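PDB 3LRK: alpha-galactosidase 1 from Saccharomyces cerevisiae, which hydrolyses terminal, non-reducing alpha-D-galactose residues from alpha-galactosides such as galactose oligosaccharides, galactomannans and galactolipids. Local coordinates for residues Tyr148-Asn153 with Cys186-Asp191; Ala201-Met206 with Trp258-Asn263; Leu71-Ser76 with Thr120-Pro125. The protein carries 1 engineered substitution. All coordinates share one frame; numbering follows the deposited sequence.

Contact 1: Tyr148-Asn153 with Cys186-Asp191; sequences YDNCYN and CNWGQD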
loop_
_atom_site.group_PDB
_atom_site.type_symbol
_atom_site.label_atom_id
_atom_site.label_comp_id
_atom_site.label_asym_id
_atom_site.label_seq_id
_atom_site.Cartn_x
_atom_site.Cartn_y
_atom_site.Cartn_z
ATOM N N TYR A 148 -1.529 -26.572 -6.120
ATOM C CA TYR A 148 -2.396 -25.797 -7.000
ATOM C C TYR A 148 -1.869 -24.373 -7.166
ATOM O O TYR A 148 -2.030 -23.529 -6.291
ATOM C CB TYR A 148 -3.864 -25.865 -6.512
ATOM C CG TYR A 148 -4.918 -25.494 -7.536
ATOM C CD1 TYR A 148 -4.932 -26.078 -8.810
ATOM C CD2 TYR A 148 -5.927 -24.575 -7.219
ATOM C CE1 TYR A 148 -5.911 -25.746 -9.746
ATOM C CE2 TYR A 148 -6.907 -24.243 -8.133
ATOM C CZ TYR A 148 -6.895 -24.813 -9.399
ATOM O OH TYR A 148 -7.865 -24.470 -10.318
ATOM N N ASP A 149 -1.252 -24.143 -8.320
ATOM C CA ASP A 149 -0.401 -22.984 -8.577
ATOM C C ASP A 149 -1.196 -21.709 -8.883
ATOM O O ASP A 149 -2.419 -21.709 -8.782
ATOM C CB ASP A 149 0.572 -23.297 -9.723
ATOM C CG ASP A 149 1.966 -22.711 -9.493
ATOM O OD1 ASP A 149 2.092 -21.561 -9.022
ATOM O OD2 ASP A 149 2.948 -23.424 -9.773
ATOM N N ASN A 150 -0.482 -20.649 -9.270
ATOM C CA ASN A 150 -1.061 -19.302 -9.436
ATOM C C ASN A 150 -0.557 -18.591 -10.687
ATOM O O ASN A 150 -0.675 -17.363 -10.813
ATOM C CB ASN A 150 -0.766 -18.453 -8.195
ATOM C CG ASN A 150 -1.563 -17.154 -8.147
ATOM O OD1 ASN A 150 -2.728 -17.110 -8.528
ATOM N ND2 ASN A 150 -0.932 -16.096 -7.647
ATOM N N CYS A 151 0.009 -19.360 -11.611
ATOM C CA CYS A 151 0.398 -18.812 -12.915
ATOM C C CYS A 151 -0.792 -18.605 -13.842
ATOM O O CYS A 151 -1.725 -19.399 -13.834
ATOM C CB CYS A 151 1.428 -19.726 -13.583
ATOM S SG CYS A 151 3.043 -19.504 -12.835
ATOM N N TYR A 152 -0.740 -17.529 -14.639
ATOM C CA TYR A 152 -1.743 -17.232 -15.681
ATOM C C TYR A 152 -3.185 -17.165 -15.183
ATOM O O TYR A 152 -4.103 -17.752 -15.776
ATOM C CB TYR A 152 -1.563 -18.196 -16.875
ATOM C CG TYR A 152 -0.143 -18.115 -17.374
ATOM C CD1 TYR A 152 0.758 -19.157 -17.146
ATOM C CD2 TYR A 152 0.318 -16.963 -18.022
ATOM C CE1 TYR A 152 2.086 -19.068 -17.565
ATOM C CE2 TYR A 152 1.650 -16.860 -18.451
ATOM C CZ TYR A 152 2.516 -17.925 -18.231
ATOM O OH TYR A 152 3.828 -17.834 -18.630
ATOM N N ASN A 153 -3.384 -16.433 -14.083
ATOM C CA ASN A 153 -4.703 -16.408 -13.430
ATOM C C ASN A 153 -5.732 -15.436 -14.038
ATOM O O ASN A 153 -6.779 -15.178 -13.436
ATOM C CB ASN A 153 -4.556 -16.182 -11.909
ATOM C CG ASN A 153 -3.849 -14.889 -11.579
ATOM O OD1 ASN A 153 -4.022 -13.871 -12.265
ATOM N ND2 ASN A 153 -3.028 -14.919 -10.546
ATOM N N CYS A 186 -0.742 -22.882 -3.855
ATOM C CA CYS A 186 0.527 -22.327 -4.293
ATOM C C CYS A 186 0.271 -20.975 -4.947
ATOM O O CYS A 186 0.421 -20.834 -6.151
ATOM C CB CYS A 186 1.234 -23.279 -5.276
ATOM S SG CYS A 186 2.929 -22.795 -5.740
ATOM N N ASN A 187 -0.130 -19.990 -4.139
ATOM C CA ASN A 187 -0.311 -18.637 -4.634
ATOM C C ASN A 187 0.667 -17.624 -4.037
ATOM O O ASN A 187 0.448 -16.418 -4.153
ATOM C CB ASN A 187 -1.781 -18.172 -4.492
ATOM C CG ASN A 187 -2.075 -17.505 -3.154
ATOM O OD1 ASN A 187 -1.590 -17.936 -2.105
ATOM N ND2 ASN A 187 -2.893 -16.453 -3.188
ATOM N N TRP A 188 1.730 -18.118 -3.393
ATOM C CA TRP A 188 2.857 -17.281 -2.951
ATOM C C TRP A 188 2.506 -16.199 -1.901
ATOM O O TRP A 188 3.196 -15.173 -1.798
ATOM C CB TRP A 188 3.527 -16.615 -4.159
ATOM C CG TRP A 188 3.550 -17.458 -5.408
ATOM C CD1 TRP A 188 4.025 -18.751 -5.537
ATOM C CD2 TRP A 188 3.109 -17.060 -6.712
ATOM N NE1 TRP A 188 3.879 -19.172 -6.842
ATOM C CE2 TRP A 188 3.332 -18.155 -7.584
ATOM C CE3 TRP A 188 2.551 -15.875 -7.233
ATOM C CZ2 TRP A 188 3.018 -18.100 -8.954
ATOM C CZ3 TRP A 188 2.242 -15.822 -8.602
ATOM C CH2 TRP A 188 2.473 -16.930 -9.438
ATOM N N GLY A 189 1.437 -16.434 -1.147
ATOM C CA GLY A 189 0.982 -15.502 -0.098
ATOM C C GLY A 189 0.127 -14.363 -0.606
ATOM O O GLY A 189 -0.276 -13.485 0.167
ATOM N N GLN A 190 -0.162 -14.379 -1.905
ATOM C CA GLN A 190 -0.776 -13.239 -2.592
ATOM C C GLN A 190 -2.163 -12.986 -2.039
ATOM O O GLN A 190 -2.961 -13.925 -1.885
ATOM C CB GLN A 190 -0.842 -13.518 -4.096
ATOM C CG GLN A 190 -1.293 -12.368 -4.983
ATOM C CD GLN A 190 -1.367 -12.785 -6.447
ATOM O OE1 GLN A 190 -2.156 -13.666 -6.826
ATOM N NE2 GLN A 190 -0.535 -12.159 -7.281
ATOM N N ASP A 191 -2.437 -11.718 -1.737
ATOM C CA ASP A 191 -3.721 -11.290 -1.182
ATOM C C ASP A 191 -3.986 -11.854 0.234
ATOM O O ASP A 191 -5.126 -12.148 0.576
ATOM C CB ASP A 191 -4.875 -11.616 -2.157
ATOM C CG ASP A 191 -4.708 -10.912 -3.503
ATOM O OD1 ASP A 191 -4.275 -9.743 -3.509
ATOM O OD2 ASP A 191 -4.998 -11.526 -4.531
HETATM O O HOH W 1 4.837 -21.037 -8.621
HETATM O O HOH W 2 -0.983 -12.919 -10.050
#
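Asn150 reaches from the end of strand 145-149 into the turn that follows strand 182-185, joining two neighbouring strands of the glycoside hydrolase family 27 TIM barrel just beyond their C-terminal ends. The last backbone tie between the strands is Cys186 N to Tyr148 O. With CG anti to the backbone N (chi1 -168°), the Asn150 side chain is carried along the type I' turn Asn187-Gln190. Its CB sits over one face of the Trp188 six-membered ring, 3.8 Å from the centroid in a CH-pi contact, and also touches Asn187 CA at 3.6 Å. CG packs on Asn187 CB. At the tip, ND2 gives Gln190 OE1 a 2.8 Å hydrogen bond that is fairly straight (161°); OE1 lies near the Asn150 amide plane, yet ND2 stands above that of Gln190, the two amides being 84° apart. The other branch, OD1, accepts Asn153 ND2 at 3.0 Å and Arg166 NH1 from helix 160-177. An alanine here would probably leave Gln190 OE1 without its ND2 donor, cost Asn153 ND2 and Arg166 NH1 the oxygen they share, and open a gap beside Trp188 CZ3 and Asn187 CB. Water 2 accepts from both Asn153 ND2 and Gln190 NE2, while Tyr195 of the second subunit packs on Trp188 and Gln190. The backbone N of Asn150 turns to the catalytic nucleophile, Asp149, meeting the anti lone pair of OD1 at 2.7 Å. That same OD1 accepts from water 1 at 2.8 Å, and the water, in plane at the indole edge, accepts a hydrogen bond from Trp188 NE1 at 2.7 Å.

Contact 2: Ala201-Met206 with Trp258-Asn263; sequences ANSWRM and WNDLDN
The Arg205 guanidinium lies flat against the carboxylate of Asp262, their planes 10° apart and Asp262 CG above the guanidinium centre. NH1 and Asp262 OD1 are 3.3 Å apart, but the oxygen stands well out of the guanidinium plane, so this salt bridge is charge against charge with no N-H aimed at it. NE donates at 2.8 Å to water 4, which lies in plane at the guanidinium edge, and NH2 forms a salt bridge with the catalytic proton donor Asp209. Bent at chi2 and chi3, the Arg205 chain passes along Asp260, with CD 3.6 Å from OD2, and the guanidinium is steeply inclined to that carboxylate (73°). Asp260 OD1 also accepts Asp262 N at 2.9 Å, an Asx turn that is likely to help position the carboxylate stacked on this substrate-binding arginine. All this sits at the C-terminal ends of the sixth and seventh strands of the TIM barrel, 203-205 and 258-260, which run parallel with Ser203, Trp204 and Arg205 paired to Trp258, Asn259 and Asp260. Trp204 points to the other side of the sheet from Arg205. Its CG is wedged between the backbone N and carbonyl carbon, which folds the indole back over the neighbouring strand until Trp258 O lies over the ring centre, 3.4 Å from CD2. The Asn259 amide, turned 82° from the indole, comes to the ring edge, where OD1 accepts Trp204 NE1 at 2.8 Å. Just past the strand ends, Met206 SD rests against Leu261 CD2 at 3.8 Å, and helix 239-246 packs on both. Back on the Arg205 side, Ser203 OG, also bonded to Gln31 NE2, donates to water 3, which in turn donates a hydrogen bond to Asp260 OD2 at 2.7 Å.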
loop_
_atom_site.group_PDB
_atom_site.type_symbol
_atom_site.label_atom_id
_atom_site.label_comp_id
_atom_site.label_asym_id
_atom_site.label_seq_id
_atom_site.Cartn_x
_atom_site.Cartn_y
_atom_site.Cartn_z
ATOM N N ALA A 201 -8.490 -25.059 2.443
ATOM C CA ALA A 201 -7.233 -25.745 2.092
ATOM C C ALA A 201 -6.467 -26.257 3.312
ATOM O O ALA A 201 -6.708 -25.807 4.432
ATOM C CB ALA A 201 -6.330 -24.822 1.264
ATOM N N ASN A 202 -5.529 -27.179 3.075
ATOM C CA ASN A 202 -4.702 -27.766 4.128
ATOM C C ASN A 202 -3.348 -27.090 4.337
ATOM O O ASN A 202 -2.750 -27.192 5.413
ATOM C CB ASN A 202 -4.510 -29.266 3.846
ATOM C CG ASN A 202 -5.808 -30.039 3.952
ATOM O OD1 ASN A 202 -6.233 -30.711 3.005
ATOM N ND2 ASN A 202 -6.455 -29.944 5.115
ATOM N N SER A 203 -2.844 -26.427 3.296
ATOM C CA SER A 203 -1.612 -25.643 3.400
ATOM C C SER A 203 -1.614 -24.580 2.289
ATOM O O SER A 203 -2.364 -24.690 1.312
ATOM C CB SER A 203 -0.346 -26.532 3.337
ATOM O OG SER A 203 -0.131 -27.067 2.038
ATOM N N TRP A 204 -0.811 -23.539 2.481
ATOM C CA TRP A 204 -0.676 -22.453 1.498
ATOM C C TRP A 204 0.751 -21.943 1.463
ATOM O O TRP A 204 1.328 -21.588 2.496
ATOM C CB TRP A 204 -1.646 -21.292 1.798
ATOM C CG TRP A 204 -1.699 -20.930 3.233
ATOM C CD1 TRP A 204 -0.917 -20.022 3.875
ATOM C CD2 TRP A 204 -2.567 -21.496 4.235
ATOM N NE1 TRP A 204 -1.247 -19.971 5.213
ATOM C CE2 TRP A 204 -2.252 -20.869 5.461
ATOM C CE3 TRP A 204 -3.581 -22.464 4.210
ATOM C CZ2 TRP A 204 -2.912 -21.180 6.664
ATOM C CZ3 TRP A 204 -4.236 -22.785 5.424
ATOM C CH2 TRP A 204 -3.897 -22.130 6.621
ATOM N N ARG A 205 1.331 -21.912 0.267
ATOM C CA ARG A 205 2.590 -21.219 0.079
ATOM C C ARG A 205 2.372 -19.775 0.515
ATOM O O ARG A 205 1.328 -19.205 0.236
ATOM C CB ARG A 205 3.020 -21.300 -1.386
ATOM C CG ARG A 205 3.539 -22.707 -1.780
ATOM C CD ARG A 205 5.031 -22.886 -1.405
ATOM N NE ARG A 205 5.782 -21.783 -1.989
ATOM C CZ ARG A 205 6.179 -21.724 -3.257
ATOM N NH1 ARG A 205 5.984 -22.752 -4.086
ATOM N NH2 ARG A 205 6.794 -20.633 -3.679
ATOM N N MET A 206 3.345 -19.188 1.199
ATOM C CA MET A 206 3.172 -17.832 1.700
ATOM C C MET A 206 4.220 -16.895 1.121
ATOM O O MET A 206 4.351 -15.762 1.576
ATOM C CB MET A 206 3.172 -17.800 3.231
ATOM C CG MET A 206 4.223 -18.710 3.925
ATOM S SD MET A 206 5.961 -18.419 3.490
ATOM C CE MET A 206 6.224 -16.758 4.122
ATOM N N TRP A 258 -1.736 -25.023 7.261
ATOM C CA TRP A 258 -0.372 -24.623 7.585
ATOM C C TRP A 258 0.184 -23.597 6.610
ATOM O O TRP A 258 -0.168 -23.607 5.445
ATOM C CB TRP A 258 0.545 -25.854 7.568
ATOM C CG TRP A 258 0.016 -26.967 8.423
ATOM C CD1 TRP A 258 -0.625 -28.095 8.004
ATOM C CD2 TRP A 258 0.045 -27.023 9.849
ATOM N NE1 TRP A 258 -0.991 -28.865 9.090
ATOM C CE2 TRP A 258 -0.581 -28.231 10.236
ATOM C CE3 TRP A 258 0.552 -26.177 10.841
ATOM C CZ2 TRP A 258 -0.714 -28.614 11.581
ATOM C CZ3 TRP A 258 0.424 -26.563 12.178
ATOM C CH2 TRP A 258 -0.205 -27.771 12.530
ATOM N N ASN A 259 1.064 -22.732 7.106
ATOM C CA ASN A 259 1.925 -21.917 6.257
ATOM C C ASN A 259 2.948 -22.844 5.595
ATOM O O ASN A 259 3.464 -23.767 6.231
ATOM C CB ASN A 259 2.646 -20.853 7.081
ATOM C CG ASN A 259 1.692 -19.822 7.685
ATOM O OD1 ASN A 259 0.817 -19.295 7.005
ATOM N ND2 ASN A 259 1.880 -19.522 8.964
ATOM N N ASP A 260 3.231 -22.589 4.321
ATOM C CA ASP A 260 4.137 -23.429 3.520
ATOM C C ASP A 260 5.294 -22.553 3.044
ATOM O O ASP A 260 5.104 -21.631 2.241
ATOM C CB ASP A 260 3.341 -24.028 2.352
ATOM C CG ASP A 260 4.166 -24.946 1.438
ATOM O OD1 ASP A 260 5.393 -25.107 1.616
ATOM O OD2 ASP A 260 3.552 -25.498 0.507
ATOM N N LEU A 261 6.490 -22.830 3.563
ATOM C CA LEU A 261 7.691 -22.061 3.232
ATOM C C LEU A 261 8.475 -22.615 2.009
ATOM O O LEU A 261 9.646 -22.266 1.803
ATOM C CB LEU A 261 8.615 -21.934 4.456
ATOM C CG LEU A 261 8.194 -21.592 5.902
ATOM C CD1 LEU A 261 9.265 -20.718 6.608
ATOM C CD2 LEU A 261 6.763 -21.053 6.123
ATOM N N ASP A 262 7.808 -23.464 1.219
ATOM C CA ASP A 262 8.319 -24.062 -0.034
ATOM C C ASP A 262 9.201 -25.287 0.252
ATOM O O ASP A 262 9.564 -25.529 1.395
ATOM C CB ASP A 262 9.035 -23.022 -0.926
ATOM C CG ASP A 262 9.081 -23.418 -2.384
ATOM O OD1 ASP A 262 8.513 -24.458 -2.763
ATOM O OD2 ASP A 262 9.688 -22.667 -3.173
ATOM N N ASN A 263 9.504 -26.072 -0.780
ATOM C CA ASN A 263 10.282 -27.300 -0.611
ATOM C C ASN A 263 11.670 -27.023 -0.024
ATOM O O ASN A 263 12.279 -25.981 -0.297
ATOM C CB ASN A 263 10.434 -28.039 -1.935
ATOM C CG ASN A 263 9.106 -28.343 -2.616
ATOM O OD1 ASN A 263 8.014 -28.058 -2.096
ATOM N ND2 ASN A 263 9.197 -28.934 -3.786
HETATM O O HOH W 3 0.934 -25.401 0.085
HETATM O O HOH W 4 6.171 -20.169 0.236
HETATM O O HOH W 5 5.723 -25.713 -3.380
#

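Contact 3: Leu71-Ser76 with Thr120-Pro125; sequences LDDCWS and TCAGYP
Asp73 meets the turn Thr120-Gly123 at the C-terminal rim of the TIM barrel, where the loops after the neighbouring strands 68-70 and 109-115 touch. Three hydrogen bonds grip its carboxylate. The Asp73 CG is anti to its backbone N (chi1 -152°), which sends the carboxylate out to the type I turn with both oxygens engaged. OD1 takes Thr120 OG1 at 2.7 Å through its syn lone pair, and on the anti side, tilted from the carboxylate plane, it takes Cys74 N at 2.7 Å. OD2 accepts Ala122 N at 2.9 Å from the syn side, 31° out of plane. Together the three donors fix the rotation of a carboxylate that binds substrate, and a glycerol, probably from the crystallisation liquor, lies against it. The Thr120 hydroxyl works in both directions, donating a hydrogen bond to Asp73 OD1 while OG1 accepts Tyr124 N at 2.9 Å, so the turn is braced from within. Among the aromatic contacts, the Tyr124 ring is laid flat on the backbone of Cys74: CA stands over its centre, 3.5 Å from the centroid and 11° off the normal, a CH-pi contact, while SG approaches obliquely. Ser76 O comes to the edge of the same ring near CD2. The apolar part is small, with Cys74 SG against Ala122 CB at 3.7 Å and Cys74 CB beside the tyrosine rim at CE1. Disulfides link Cys74 to Cys42 and Cys121 to Cys151, and backbone bonds from Cys121 reach the second subunit. Water 6 bridges the two loops, 2.7 Å from Ser76 OG and donating to Pro125 O at 2.8 Å.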
loop_
_atom_site.group_PDB
_atom_site.type_symbol
_atom_site.label_atom_id
_atom_site.label_comp_id
_atom_site.label_asym_id
_atom_site.label_seq_id
_atom_site.Cartn_x
_atom_site.Cartn_y
_atom_site.Cartn_z
ATOM N N LEU A 71 4.170 -35.327 -7.949
ATOM C CA LEU A 71 4.502 -35.060 -9.337
ATOM C C LEU A 71 4.108 -33.614 -9.619
ATOM O O LEU A 71 2.954 -33.229 -9.396
ATOM C CB LEU A 71 3.730 -36.003 -10.260
ATOM C CG LEU A 71 3.828 -35.785 -11.782
ATOM C CD1 LEU A 71 5.222 -36.089 -12.312
ATOM C CD2 LEU A 71 2.781 -36.597 -12.507
ATOM N N ASP A 72 5.066 -32.832 -10.106
ATOM C CA ASP A 72 4.868 -31.400 -10.347
ATOM C C ASP A 72 4.400 -31.143 -11.792
ATOM O O ASP A 72 3.641 -31.934 -12.345
ATOM C CB ASP A 72 6.157 -30.637 -9.985
ATOM C CG ASP A 72 5.889 -29.216 -9.480
ATOM O OD1 ASP A 72 5.655 -29.025 -8.268
ATOM O OD2 ASP A 72 5.931 -28.282 -10.307
ATOM N N ASP A 73 4.837 -30.029 -12.381
ATOM C CA ASP A 73 4.365 -29.525 -13.682
ATOM C C ASP A 73 4.792 -30.435 -14.854
ATOM O O ASP A 73 5.537 -31.396 -14.657
ATOM C CB ASP A 73 4.937 -28.108 -13.875
ATOM C CG ASP A 73 4.073 -27.197 -14.767
ATOM O OD1 ASP A 73 3.209 -27.659 -15.552
ATOM O OD2 ASP A 73 4.275 -25.969 -14.665
ATOM N N CYS A 74 4.308 -30.119 -16.063
ATOM C CA CYS A 74 4.769 -30.726 -17.337
ATOM C C CYS A 74 4.403 -32.195 -17.557
ATOM O O CYS A 74 5.127 -32.937 -18.246
ATOM C CB CYS A 74 6.284 -30.554 -17.522
ATOM S SG CYS A 74 6.989 -29.102 -16.741
ATOM N N TRP A 75 3.272 -32.615 -17.001
ATOM C CA TRP A 75 2.914 -34.031 -17.012
ATOM C C TRP A 75 1.868 -34.338 -18.093
ATOM O O TRP A 75 1.751 -35.483 -18.543
ATOM C CB TRP A 75 2.434 -34.465 -15.611
ATOM C CG TRP A 75 1.189 -33.756 -15.170
ATOM C CD1 TRP A 75 1.113 -32.640 -14.371
ATOM C CD2 TRP A 75 -0.163 -34.085 -15.524
ATOM N NE1 TRP A 75 -0.204 -32.268 -14.200
ATOM C CE2 TRP A 75 -1.007 -33.128 -14.898
ATOM C CE3 TRP A 75 -0.749 -35.098 -16.299
ATOM C CZ2 TRP A 75 -2.398 -33.155 -15.028
ATOM C CZ3 TRP A 75 -2.134 -35.121 -16.432
ATOM C CH2 TRP A 75 -2.946 -34.152 -15.786
ATOM N N SER A 76 1.114 -33.309 -18.497
ATOM C CA SER A 76 0.008 -33.452 -19.448
ATOM C C SER A 76 0.426 -33.133 -20.889
ATOM O O SER A 76 1.476 -32.531 -21.130
ATOM C CB SER A 76 -1.156 -32.533 -19.058
ATOM O OG SER A 76 -0.724 -31.183 -18.957
ATOM N N THR A 120 -0.427 -23.732 -16.704
ATOM C CA THR A 120 0.484 -23.944 -15.597
ATOM C C THR A 120 1.681 -23.024 -15.787
ATOM O O THR A 120 1.820 -22.374 -16.828
ATOM C CB THR A 120 0.946 -25.409 -15.520
ATOM O OG1 THR A 120 1.714 -25.731 -16.693
ATOM C CG2 THR A 120 -0.264 -26.343 -15.428
ATOM N N CYS A 121 2.555 -22.974 -14.792
ATOM C CA CYS A 121 3.736 -22.123 -14.881
ATOM C C CYS A 121 4.665 -22.467 -16.058
ATOM O O CYS A 121 5.285 -21.576 -16.638
ATOM C CB CYS A 121 4.481 -22.112 -13.557
ATOM S SG CYS A 121 3.513 -21.399 -12.204
ATOM N N ALA A 122 4.734 -23.748 -16.420
ATOM C CA ALA A 122 5.511 -24.181 -17.587
ATOM C C ALA A 122 4.716 -24.178 -18.894
ATOM O O ALA A 122 5.217 -24.617 -19.933
ATOM C CB ALA A 122 6.140 -25.550 -17.336
ATOM N N GLY A 123 3.475 -23.695 -18.840
ATOM C CA GLY A 123 2.657 -23.478 -20.037
ATOM C C GLY A 123 1.793 -24.628 -20.498
ATOM O O GLY A 123 1.336 -24.642 -21.643
ATOM N N TYR A 124 1.566 -25.598 -19.609
ATOM C CA TYR A 124 0.660 -26.717 -19.865
ATOM C C TYR A 124 -0.768 -26.321 -19.483
ATOM O O TYR A 124 -0.955 -25.269 -18.884
ATOM C CB TYR A 124 1.137 -27.942 -19.072
ATOM C CG TYR A 124 2.457 -28.451 -19.584
ATOM C CD1 TYR A 124 3.651 -27.770 -19.302
ATOM C CD2 TYR A 124 2.515 -29.591 -20.388
ATOM C CE1 TYR A 124 4.869 -28.226 -19.792
ATOM C CE2 TYR A 124 3.734 -30.054 -20.888
ATOM C CZ TYR A 124 4.899 -29.371 -20.577
ATOM O OH TYR A 124 6.094 -29.831 -21.051
ATOM N N PRO A 125 -1.781 -27.139 -19.854
ATOM C CA PRO A 125 -3.175 -26.799 -19.542
ATOM C C PRO A 125 -3.432 -26.532 -18.061
ATOM O O PRO A 125 -3.094 -27.352 -17.208
ATOM C CB PRO A 125 -3.962 -28.031 -20.001
ATOM C CG PRO A 125 -3.072 -28.711 -20.988
ATOM C CD PRO A 125 -1.673 -28.395 -20.626
HETATM O O HOH W 6 -1.526 -29.617 -16.867
#

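How the contacts relate
The three contacts join loops and strand ends around the substrate pocket of one TIM barrel, with contact 1 between the other two. Its centre lies about 11 Å from that of contact 2 and about 14 Å from that of contact 3, whereas the centres of contacts 2 and 3 are about 20 Å apart and those two do not touch. A disulfide, Cys151 SG to Cys121 SG at 2.1 Å, ties contact 1 to contact 3, and Cys121 SG is also 3.2 Å from OD2 of the nucleophile Asp149. Toward contact 2, Cys186 SG packs on NH1 of Arg205 at 3.5 Å, and the same arginine is salt-bridged through NH2 to the proton donor Asp209. Contact 3 adds the substrate-binding Asp72 and Asp73.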